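Local coordinates for DyP2 (Amycolatopsis sp. ATCC 39116, PDB 4G2C), which probably uses its haem to oxidise dyes and lignin-related compounds with peroxide, as a multifunctional dye-decolourising peroxidase that also binds manganese, at residues L67-L72 with V167-D172; G89-A94 with P113-G118; D219-P224 with V330-S335. One frame throughout, in Å; residues are numbered along the deposited sequence.

Contact 1. Residues L67-L72 with V167-D172; sequences LTVLFL and VLLLGD
L70 and L168 face each other as a hydrogen-bonded antiparallel pair: L168 N gives a short 2.7 Å bond to L70 O, and L70 N returns one to L168 O. T68 and L170 repeat the exchange, with T68 N 2.9 Å from L170 O and L170 N bonded in return to T68 O. Residues of the alternating non-hydrogen-bonded pairs add CA-H...O contacts, among them V167 CA to L70 O at 3.2 Å.

Side chains then sort onto two faces. On the face of V69, F71, V167 and L169, V167 CG2 is the hub: it lies 3.7 Å from V69 CG1 and 3.6 Å from F71 CE1, approaching that ring obliquely. With CG2 anti to the backbone N (V167 chi1 63°, measured to CG1), this methyl leans over the neighbouring strand. V69 CG1 also meets L169 CD2 at 3.9 Å, the two side chains running alongside. The other face carries T68, L70, L168 and L170, where the CB atoms of L70 and L168 are 3.9 Å apart. At the end of the ladder L72 crosses L168 at about a right angle, with L72 CD1 only 3.4 Å from L168 CD1, closer than usual for two methyls.

These are central strands of the antiparallel sheet of the DyP ferredoxin-like fold. Helix 175-188 covers L70 and L170, strand 193-205 flanks 67-72, and strands 402-409 and 474-484 of the second sheet pack against L67, V69, F71 and V167.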
loop_
_atom_site.group_PDB
_atom_site.type_symbol
_atom_site.label_atom_id
_atom_site.label_comp_id
_atom_site.label_asym_id
_atom_site.label_seq_id
_atom_site.Cartn_x
_atom_site.Cartn_y
_atom_site.Cartn_z
ATOM N N LEU A 67 -7.236 11.260 7.303
ATOM C CA LEU A 67 -8.043 10.078 7.056
ATOM C C LEU A 67 -8.633 9.544 8.349
ATOM O O LEU A 67 -7.922 9.337 9.333
ATOM C CB LEU A 67 -7.196 8.989 6.391
ATOM C CG LEU A 67 -7.838 7.609 6.272
ATOM C CD1 LEU A 67 -8.981 7.649 5.266
ATOM C CD2 LEU A 67 -6.794 6.583 5.866
ATOM N N THR A 68 -9.941 9.327 8.332
ATOM C CA THR A 68 -10.626 8.637 9.417
ATOM C C THR A 68 -11.044 7.258 8.927
ATOM O O THR A 68 -11.636 7.146 7.861
ATOM C CB THR A 68 -11.878 9.433 9.885
ATOM O OG1 THR A 68 -11.480 10.435 10.831
ATOM C CG2 THR A 68 -12.906 8.503 10.536
ATOM N N VAL A 69 -10.699 6.216 9.686
ATOM C CA VAL A 69 -11.066 4.836 9.358
ATOM C C VAL A 69 -12.053 4.329 10.399
ATOM O O VAL A 69 -11.788 4.425 11.596
ATOM C CB VAL A 69 -9.847 3.887 9.408
ATOM C CG1 VAL A 69 -10.237 2.502 8.954
ATOM C CG2 VAL A 69 -8.680 4.426 8.567
ATOM N N LEU A 70 -13.178 3.781 9.943
ATOM C CA LEU A 70 -14.225 3.290 10.835
ATOM C C LEU A 70 -14.548 1.838 10.521
ATOM O O LEU A 70 -14.953 1.519 9.409
ATOM C CB LEU A 70 -15.485 4.143 10.699
ATOM C CG LEU A 70 -15.410 5.624 11.101
ATOM C CD1 LEU A 70 -16.742 6.307 10.812
ATOM C CD2 LEU A 70 -15.028 5.789 12.575
ATOM N N PHE A 71 -14.341 0.956 11.491
ATOM C CA PHE A 71 -14.731 -0.439 11.349
ATOM C C PHE A 71 -16.089 -0.643 11.997
ATOM O O PHE A 71 -16.320 -0.192 13.117
ATOM C CB PHE A 71 -13.687 -1.355 11.975
ATOM C CG PHE A 71 -12.306 -1.143 11.425
ATOM C CD1 PHE A 71 -12.018 -1.451 10.097
ATOM C CD2 PHE A 71 -11.304 -0.621 12.220
ATOM C CE1 PHE A 71 -10.753 -1.251 9.580
ATOM C CE2 PHE A 71 -10.037 -0.403 11.704
ATOM C CZ PHE A 71 -9.757 -0.721 10.383
ATOM N N LEU A 72 -16.992 -1.300 11.282
ATOM C CA LEU A 72 -18.385 -1.396 11.713
ATOM C C LEU A 72 -18.783 -2.831 12.024
ATOM O O LEU A 72 -18.156 -3.782 11.532
ATOM C CB LEU A 72 -19.300 -0.853 10.623
ATOM C CG LEU A 72 -18.984 0.539 10.070
ATOM C CD1 LEU A 72 -20.018 0.940 9.033
ATOM C CD2 LEU A 72 -18.881 1.588 11.177
ATOM N N VAL A 167 -15.821 -1.492 6.550
ATOM C CA VAL A 167 -14.925 -0.381 6.829
ATOM C C VAL A 167 -15.386 0.866 6.098
ATOM O O VAL A 167 -15.870 0.798 4.965
ATOM C CB VAL A 167 -13.468 -0.697 6.452
ATOM C CG1 VAL A 167 -13.346 -0.934 4.941
ATOM C CG2 VAL A 167 -12.557 0.434 6.901
ATOM N N LEU A 168 -15.257 2.005 6.761
ATOM C CA LEU A 168 -15.535 3.286 6.124
ATOM C C LEU A 168 -14.237 4.069 6.068
ATOM O O LEU A 168 -13.504 4.134 7.062
ATOM C CB LEU A 168 -16.561 4.076 6.928
ATOM C CG LEU A 168 -18.021 3.768 6.636
ATOM C CD1 LEU A 168 -18.207 2.289 6.435
ATOM C CD2 LEU A 168 -18.878 4.272 7.792
ATOM N N LEU A 169 -13.941 4.638 4.905
ATOM C CA LEU A 169 -12.795 5.519 4.759
ATOM C C LEU A 169 -13.292 6.925 4.418
ATOM O O LEU A 169 -14.009 7.126 3.443
ATOM C CB LEU A 169 -11.838 4.992 3.682
ATOM C CG LEU A 169 -11.355 3.544 3.882
ATOM C CD1 LEU A 169 -10.602 3.035 2.646
ATOM C CD2 LEU A 169 -10.480 3.414 5.122
ATOM N N LEU A 170 -12.924 7.885 5.253
ATOM C CA LEU A 170 -13.271 9.278 5.049
ATOM C C LEU A 170 -11.976 10.064 4.933
ATOM O O LEU A 170 -11.237 10.192 5.912
ATOM C CB LEU A 170 -14.063 9.811 6.244
ATOM C CG LEU A 170 -15.455 9.271 6.546
ATOM C CD1 LEU A 170 -15.432 7.757 6.826
ATOM C CD2 LEU A 170 -16.035 10.070 7.724
ATOM N N GLY A 171 -11.697 10.589 3.744
ATOM C CA GLY A 171 -10.418 11.228 3.490
ATOM C C GLY A 171 -10.493 12.539 2.723
ATOM O O GLY A 171 -11.398 12.759 1.903
ATOM N N ASP A 172 -9.524 13.408 2.988
ATOM C CA ASP A 172 -9.480 14.724 2.368
ATOM C C ASP A 172 -8.097 15.321 2.621
ATOM O O ASP A 172 -7.310 14.771 3.394
ATOM C CB ASP A 172 -10.577 15.625 2.945
ATOM C CG ASP A 172 -10.952 16.774 2.018
ATOM O OD1 ASP A 172 -11.762 16.566 1.084
ATOM O OD2 ASP A 172 -10.448 17.898 2.232
#

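Contact 2. Residues G89-A94 with P113-G118; sequences GLMKSA and PYLGVG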
loop_
_atom_site.group_PDB
_atom_site.type_symbol
_atom_site.label_atom_id
_atom_site.label_comp_id
_atom_site.label_asym_id
_atom_site.label_seq_id
_atom_site.Cartn_x
_atom_site.Cartn_y
_atom_site.Cartn_z
ATOM N N GLY A 89 -25.592 7.333 -1.232
ATOM C CA GLY A 89 -26.013 8.697 -1.520
ATOM C C GLY A 89 -24.949 9.757 -1.277
ATOM O O GLY A 89 -24.999 10.842 -1.853
ATOM N N LEU A 90 -23.975 9.460 -0.423
ATOM C CA LEU A 90 -22.919 10.433 -0.140
ATOM C C LEU A 90 -21.664 10.187 -0.967
ATOM O O LEU A 90 -20.634 10.839 -0.760
ATOM C CB LEU A 90 -22.557 10.424 1.345
ATOM C CG LEU A 90 -23.730 10.701 2.297
ATOM C CD1 LEU A 90 -23.279 10.612 3.743
ATOM C CD2 LEU A 90 -24.386 12.068 1.999
ATOM N N MET A 91 -21.751 9.257 -1.908
ATOM C CA MET A 91 -20.557 8.782 -2.604
ATOM C C MET A 91 -20.428 9.312 -4.024
ATOM O O MET A 91 -21.402 9.374 -4.766
ATOM C CB MET A 91 -20.517 7.250 -2.590
ATOM C CG MET A 91 -20.414 6.684 -1.183
ATOM S SD MET A 91 -20.599 4.898 -1.071
ATOM C CE MET A 91 -19.091 4.378 -1.904
ATOM N N LYS A 92 -19.211 9.698 -4.395
ATOM C CA LYS A 92 -18.938 10.082 -5.767
ATOM C C LYS A 92 -18.306 8.898 -6.521
ATOM O O LYS A 92 -17.782 7.961 -5.905
ATOM C CB LYS A 92 -18.039 11.316 -5.789
ATOM C CG LYS A 92 -16.656 11.073 -5.202
ATOM C CD LYS A 92 -15.854 12.361 -5.076
ATOM C CE LYS A 92 -14.415 12.069 -4.666
ATOM N NZ LYS A 92 -13.744 13.261 -4.071
ATOM N N SER A 93 -18.362 8.933 -7.850
ATOM C CA SER A 93 -17.850 7.826 -8.660
ATOM C C SER A 93 -16.382 8.018 -8.997
ATOM O O SER A 93 -15.841 9.119 -8.880
ATOM C CB SER A 93 -18.614 7.741 -9.974
ATOM O OG SER A 93 -18.476 8.969 -10.669
ATOM N N ALA A 94 -15.748 6.946 -9.445
ATOM C CA ALA A 94 -14.404 7.055 -9.979
ATOM C C ALA A 94 -14.319 8.224 -10.957
ATOM O O ALA A 94 -13.411 9.067 -10.858
ATOM C CB ALA A 94 -14.000 5.765 -10.661
ATOM N N PRO A 113 -14.505 15.465 -0.661
ATOM C CA PRO A 113 -13.978 14.430 0.233
ATOM C C PRO A 113 -14.153 13.022 -0.359
ATOM O O PRO A 113 -14.916 12.824 -1.307
ATOM C CB PRO A 113 -14.824 14.598 1.514
ATOM C CG PRO A 113 -15.509 15.912 1.384
ATOM C CD PRO A 113 -15.671 16.162 -0.087
ATOM N N TYR A 114 -13.428 12.061 0.203
ATOM C CA TYR A 114 -13.528 10.657 -0.195
ATOM C C TYR A 114 -14.232 9.852 0.889
ATOM O O TYR A 114 -13.825 9.856 2.059
ATOM C CB TYR A 114 -12.129 10.085 -0.481
ATOM C CG TYR A 114 -12.023 8.565 -0.540
ATOM C CD1 TYR A 114 -12.845 7.806 -1.372
ATOM C CD2 TYR A 114 -11.072 7.895 0.217
ATOM C CE1 TYR A 114 -12.720 6.413 -1.423
ATOM C CE2 TYR A 114 -10.948 6.519 0.179
ATOM C CZ TYR A 114 -11.763 5.785 -0.640
ATOM O OH TYR A 114 -11.608 4.421 -0.660
ATOM N N LEU A 115 -15.301 9.181 0.480
ATOM C CA LEU A 115 -16.023 8.221 1.310
ATOM C C LEU A 115 -15.878 6.838 0.696
ATOM O O LEU A 115 -16.509 6.532 -0.316
ATOM C CB LEU A 115 -17.513 8.571 1.373
ATOM C CG LEU A 115 -18.334 7.492 2.083
ATOM C CD1 LEU A 115 -17.720 7.237 3.443
ATOM C CD2 LEU A 115 -19.797 7.889 2.223
ATOM N N GLY A 116 -15.033 6.007 1.288
ATOM C CA GLY A 116 -14.849 4.657 0.794
ATOM C C GLY A 116 -15.626 3.670 1.634
ATOM O O GLY A 116 -15.731 3.831 2.846
ATOM N N VAL A 117 -16.164 2.640 0.993
ATOM C CA VAL A 117 -16.938 1.638 1.692
ATOM C C VAL A 117 -16.484 0.217 1.311
ATOM O O VAL A 117 -16.549 -0.183 0.144
ATOM C CB VAL A 117 -18.454 1.819 1.413
ATOM C CG1 VAL A 117 -19.272 0.694 2.076
ATOM C CG2 VAL A 117 -18.935 3.196 1.884
ATOM N N GLY A 118 -16.030 -0.546 2.301
ATOM C CA GLY A 118 -15.729 -1.946 2.082
ATOM C C GLY A 118 -16.533 -2.869 2.985
ATOM O O GLY A 118 -16.866 -2.496 4.104
HETATM O O HOH W 1 -17.188 8.148 -2.986
#
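M91 lies across L115 and V117 where the loop between helices 77-88 and 94-107 passes over edge strand 114-119 of the DyP alpha+beta domain. Its CB leaves the loop with CG anti to the carbonyl carbon (chi1 -63°), which brings CG to 3.7 Å from L115 CD2. The sulfur comes next: M91 SD sits 3.8 Å from V117 CG2. A bend about the CG-SD bond (chi3 68°) then carries M91 CE back over the strand, 4.0 Å from V117 CG2 and 3.7 Å from L115 O. The methionine thus crosses both strand side chains at about a right angle, and helix 487-491 packs on it through L487 and L490. L115 CD2 is shared, since L90 CB reaches the same methyl at 3.8 Å.

Polar links flank this apolar patch. A water accepts from K92 N and donates to L115 O, bridging the two backbones. K92 extends beyond CG toward the start of the strand, where its ammonium group is gripped by several partners: a salt bridge to E100 and hydrogen bonds to H62 and T112. Its bond within the contact, K92 NZ to P113 O at 3.0 Å, comes from well above the carbonyl plane, 64° out of it.

Contact 3. Residues D219-P224 with V330-S335; sequences DGRSQP and VGNDFS. With HEM (protoporphyrin IX containing Fe), chain C; ACT (acetate ion), chain H.
R221 and N332 cross obliquely, with N332 CB over one face of the guanidinium, 3.5 Å from R221 CZ, and the guanidinium and amide planes 45° apart. The edge of the same group is held by V330: R221 NE donates to V330 O at 2.8 Å, nearly straight at 167°, with the oxygen lying in the guanidinium plane. A weak second bond from R221 NH2 reaches the same carbonyl. This edge grip and the contact over the face together would limit rotation of the guanidinium, while E234 forms a salt bridge with NH1. The aliphatic part of R221, bent at chi2 (61°), slides past V330 in the opposite direction, with R221 CG 3.8 Å from V330 CG1.

S222 faces the amide end of N332. Its hydroxyl OG donates to haem O1D at 2.6 Å and accepts a weak bond from N332 ND2 at 3.3 Å. N332 OD1 is bound by R357, which also bonds the haem, so N332 acts as a second-shell residue beside the propionates. S222 N adds a weak bond to haem O1A.

The contact therefore frames the propionate side of the haem pocket. Segment 219-224 runs from strand 211-212 toward helix 228-237, with R375 of strand 374-380 bonded to S222 O; segment 330-335 belongs to the long loop between helices 303-309 and 350-354.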
loop_
_atom_site.group_PDB
_atom_site.type_symbol
_atom_site.label_atom_id
_atom_site.label_comp_id
_atom_site.label_asym_id
_atom_site.label_seq_id
_atom_site.Cartn_x
_atom_site.Cartn_y
_atom_site.Cartn_z
ATOM N N ASP A 219 7.664 7.421 0.489
ATOM C CA ASP A 219 6.938 6.180 0.329
ATOM C C ASP A 219 5.850 6.381 -0.715
ATOM O O ASP A 219 5.411 7.502 -0.950
ATOM C CB ASP A 219 6.405 5.677 1.683
ATOM C CG ASP A 219 5.260 6.517 2.217
ATOM O OD1 ASP A 219 5.108 7.682 1.793
ATOM O OD2 ASP A 219 4.497 6.010 3.065
ATOM N N GLY A 220 5.438 5.314 -1.378
ATOM C CA GLY A 220 4.418 5.451 -2.409
ATOM C C GLY A 220 4.825 6.190 -3.674
ATOM O O GLY A 220 4.026 6.923 -4.245
ATOM N N ARG A 221 6.057 5.992 -4.131
ATOM C CA ARG A 221 6.497 6.539 -5.416
ATOM C C ARG A 221 6.086 5.616 -6.569
ATOM O O ARG A 221 5.604 6.060 -7.613
ATOM C CB ARG A 221 8.024 6.717 -5.425
ATOM C CG ARG A 221 8.600 7.089 -6.796
ATOM C CD ARG A 221 8.031 8.421 -7.281
ATOM N NE ARG A 221 8.544 8.827 -8.590
ATOM C CZ ARG A 221 7.995 8.480 -9.747
ATOM N NH1 ARG A 221 6.932 7.693 -9.768
ATOM N NH2 ARG A 221 8.514 8.914 -10.887
ATOM N N SER A 222 6.297 4.324 -6.369
ATOM C CA SER A 222 6.135 3.345 -7.433
ATOM C C SER A 222 4.768 2.694 -7.362
ATOM O O SER A 222 4.511 1.867 -6.486
ATOM C CB SER A 222 7.215 2.266 -7.319
ATOM O OG SER A 222 7.086 1.300 -8.351
ATOM N N GLN A 223 3.902 3.070 -8.294
ATOM C CA GLN A 223 2.529 2.597 -8.347
ATOM C C GLN A 223 2.230 2.014 -9.718
ATOM O O GLN A 223 2.679 2.556 -10.730
ATOM C CB GLN A 223 1.566 3.769 -8.099
ATOM C CG GLN A 223 1.603 4.356 -6.685
ATOM C CD GLN A 223 0.866 3.486 -5.672
ATOM O OE1 GLN A 223 0.406 2.381 -5.991
ATOM N NE2 GLN A 223 0.750 3.982 -4.443
ATOM N N PRO A 224 1.448 0.921 -9.761
ATOM C CA PRO A 224 0.850 0.461 -11.025
ATOM C C PRO A 224 -0.091 1.532 -11.579
ATOM O O PRO A 224 -0.899 2.068 -10.827
ATOM C CB PRO A 224 0.044 -0.773 -10.603
ATOM C CG PRO A 224 -0.271 -0.538 -9.139
ATOM C CD PRO A 224 0.973 0.141 -8.605
ATOM N N VAL A 330 11.812 12.730 -7.696
ATOM C CA VAL A 330 12.119 11.369 -7.307
ATOM C C VAL A 330 11.843 10.481 -8.511
ATOM O O VAL A 330 10.739 10.494 -9.042
ATOM C CB VAL A 330 11.218 10.917 -6.150
ATOM C CG1 VAL A 330 11.465 9.433 -5.840
ATOM C CG2 VAL A 330 11.468 11.794 -4.921
ATOM N N GLY A 331 12.834 9.712 -8.947
ATOM C CA GLY A 331 12.650 8.896 -10.138
ATOM C C GLY A 331 12.048 7.529 -9.867
ATOM O O GLY A 331 12.098 7.042 -8.747
ATOM N N ASN A 332 11.494 6.909 -10.905
ATOM C CA ASN A 332 11.055 5.515 -10.845
ATOM C C ASN A 332 11.412 4.723 -12.110
ATOM O O ASN A 332 11.066 3.547 -12.235
ATOM C CB ASN A 332 9.540 5.417 -10.602
ATOM C CG ASN A 332 9.136 4.069 -10.045
ATOM O OD1 ASN A 332 9.819 3.529 -9.184
ATOM N ND2 ASN A 332 8.040 3.508 -10.548
ATOM N N ASP A 333 12.100 5.374 -13.042
ATOM C CA ASP A 333 12.454 4.764 -14.311
ATOM C C ASP A 333 13.771 3.988 -14.233
ATOM O O ASP A 333 14.802 4.439 -14.733
ATOM C CB ASP A 333 12.565 5.842 -15.379
ATOM C CG ASP A 333 12.390 5.287 -16.762
ATOM O OD1 ASP A 333 11.999 4.107 -16.860
ATOM O OD2 ASP A 333 12.639 6.021 -17.737
ATOM N N PHE A 334 13.726 2.824 -13.596
ATOM C CA PHE A 334 14.902 1.963 -13.468
ATOM C C PHE A 334 14.468 0.506 -13.314
ATOM O O PHE A 334 13.333 0.218 -12.915
ATOM C CB PHE A 334 15.721 2.345 -12.227
ATOM C CG PHE A 334 14.960 2.191 -10.936
ATOM C CD1 PHE A 334 14.891 0.948 -10.293
ATOM C CD2 PHE A 334 14.270 3.266 -10.393
ATOM C CE1 PHE A 334 14.172 0.789 -9.113
ATOM C CE2 PHE A 334 13.531 3.120 -9.211
ATOM C CZ PHE A 334 13.487 1.881 -8.563
ATOM N N SER A 335 15.386 -0.400 -13.630
ATOM C CA SER A 335 15.233 -1.821 -13.366
ATOM C C SER A 335 16.542 -2.246 -12.737
ATOM O O SER A 335 17.432 -1.427 -12.544
ATOM C CB SER A 335 15.011 -2.614 -14.666
ATOM O OG SER A 335 16.213 -2.723 -15.419
HETATM C CHA HEM C . 7.777 0.673 -1.707
HETATM C CHB HEM C . 8.177 1.428 3.079
HETATM C CHC HEM C . 4.927 -2.073 3.963
HETATM C CHD HEM C . 5.139 -3.328 -0.707
HETATM C C1A HEM C . 8.158 1.196 -0.494
HETATM C C2A HEM C . 9.071 2.305 -0.310
HETATM C C3A HEM C . 9.172 2.510 1.010
HETATM C C4A HEM C . 8.332 1.547 1.701
HETATM C CMA HEM C . 10.031 3.582 1.701
HETATM C CAA HEM C . 9.774 3.084 -1.457
HETATM C CBA HEM C . 8.835 4.176 -1.979
HETATM C CGA HEM C . 7.889 3.653 -3.036
HETATM O O1A HEM C . 8.338 3.065 -4.037
HETATM O O2A HEM C . 6.660 3.820 -2.892
HETATM C C1B HEM C . 7.347 0.550 3.761
HETATM C C2B HEM C . 7.133 0.460 5.204
HETATM C C3B HEM C . 6.228 -0.514 5.428
HETATM C C4B HEM C . 5.827 -1.056 4.153
HETATM C CMB HEM C . 7.855 1.327 6.266
HETATM C CAB HEM C . 5.633 -1.009 6.765
HETATM C CBB HEM C . 5.668 -0.243 7.858
HETATM C C1C HEM C . 4.765 -2.767 2.784
HETATM C C2C HEM C . 4.057 -4.027 2.628
HETATM C C3C HEM C . 4.106 -4.359 1.327
HETATM C C4C HEM C . 4.848 -3.325 0.632
HETATM C CMC HEM C . 3.341 -4.815 3.762
HETATM C CAC HEM C . 3.533 -5.631 0.657
HETATM C CBC HEM C . 3.266 -6.737 1.368
HETATM C C1D HEM C . 5.811 -2.349 -1.408
HETATM C C2D HEM C . 5.883 -2.293 -2.844
HETATM C C3D HEM C . 6.689 -1.036 -3.133
HETATM C C4D HEM C . 7.038 -0.471 -1.867
HETATM C CMD HEM C . 5.262 -3.281 -3.846
HETATM C CAD HEM C . 7.103 -0.485 -4.483
HETATM C CBD HEM C . 8.236 -1.390 -4.921
HETATM C CGD HEM C . 8.549 -0.945 -6.323
HETATM O O1D HEM C . 7.614 -0.963 -7.166
HETATM O O2D HEM C . 9.717 -0.534 -6.558
HETATM N NA HEM C . 7.722 0.767 0.738
HETATM N NB HEM C . 6.527 -0.390 3.165
HETATM N NC HEM C . 5.236 -2.368 1.543
HETATM N ND HEM C . 6.501 -1.264 -0.878
HETATM FE FE HEM C . 6.668 -0.892 1.223
HETATM C C ACT H . 15.518 -2.735 -19.765
HETATM O O ACT H . 16.428 -3.407 -20.320
HETATM O OXT ACT H . 15.557 -2.657 -18.507
HETATM C CH3 ACT H . 14.441 -2.060 -20.568
#

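Contacts 1 and 2 share one antiparallel sheet: strand 166-172 pairs with 66-74 on one side and with edge strand 114-119 on the other, and L169 O to G116 N (2.6 Å) is a probable hydrogen bond joining them. Contact 1 is almost wholly buried, a regular backbone ladder between leucine- and valine-rich faces. Contact 2, only partly buried, sets a loop on the sheet margin with a methionine, a lysine and a bridging water. Contact 3 lies across the chain's centre from contact 1, their centres about 27 Å apart. Also buried, it joins two irregular loops without strand pairing, through side-chain bonds to a backbone carbonyl and to each other, and side-chain and backbone bonds to the haem propionates.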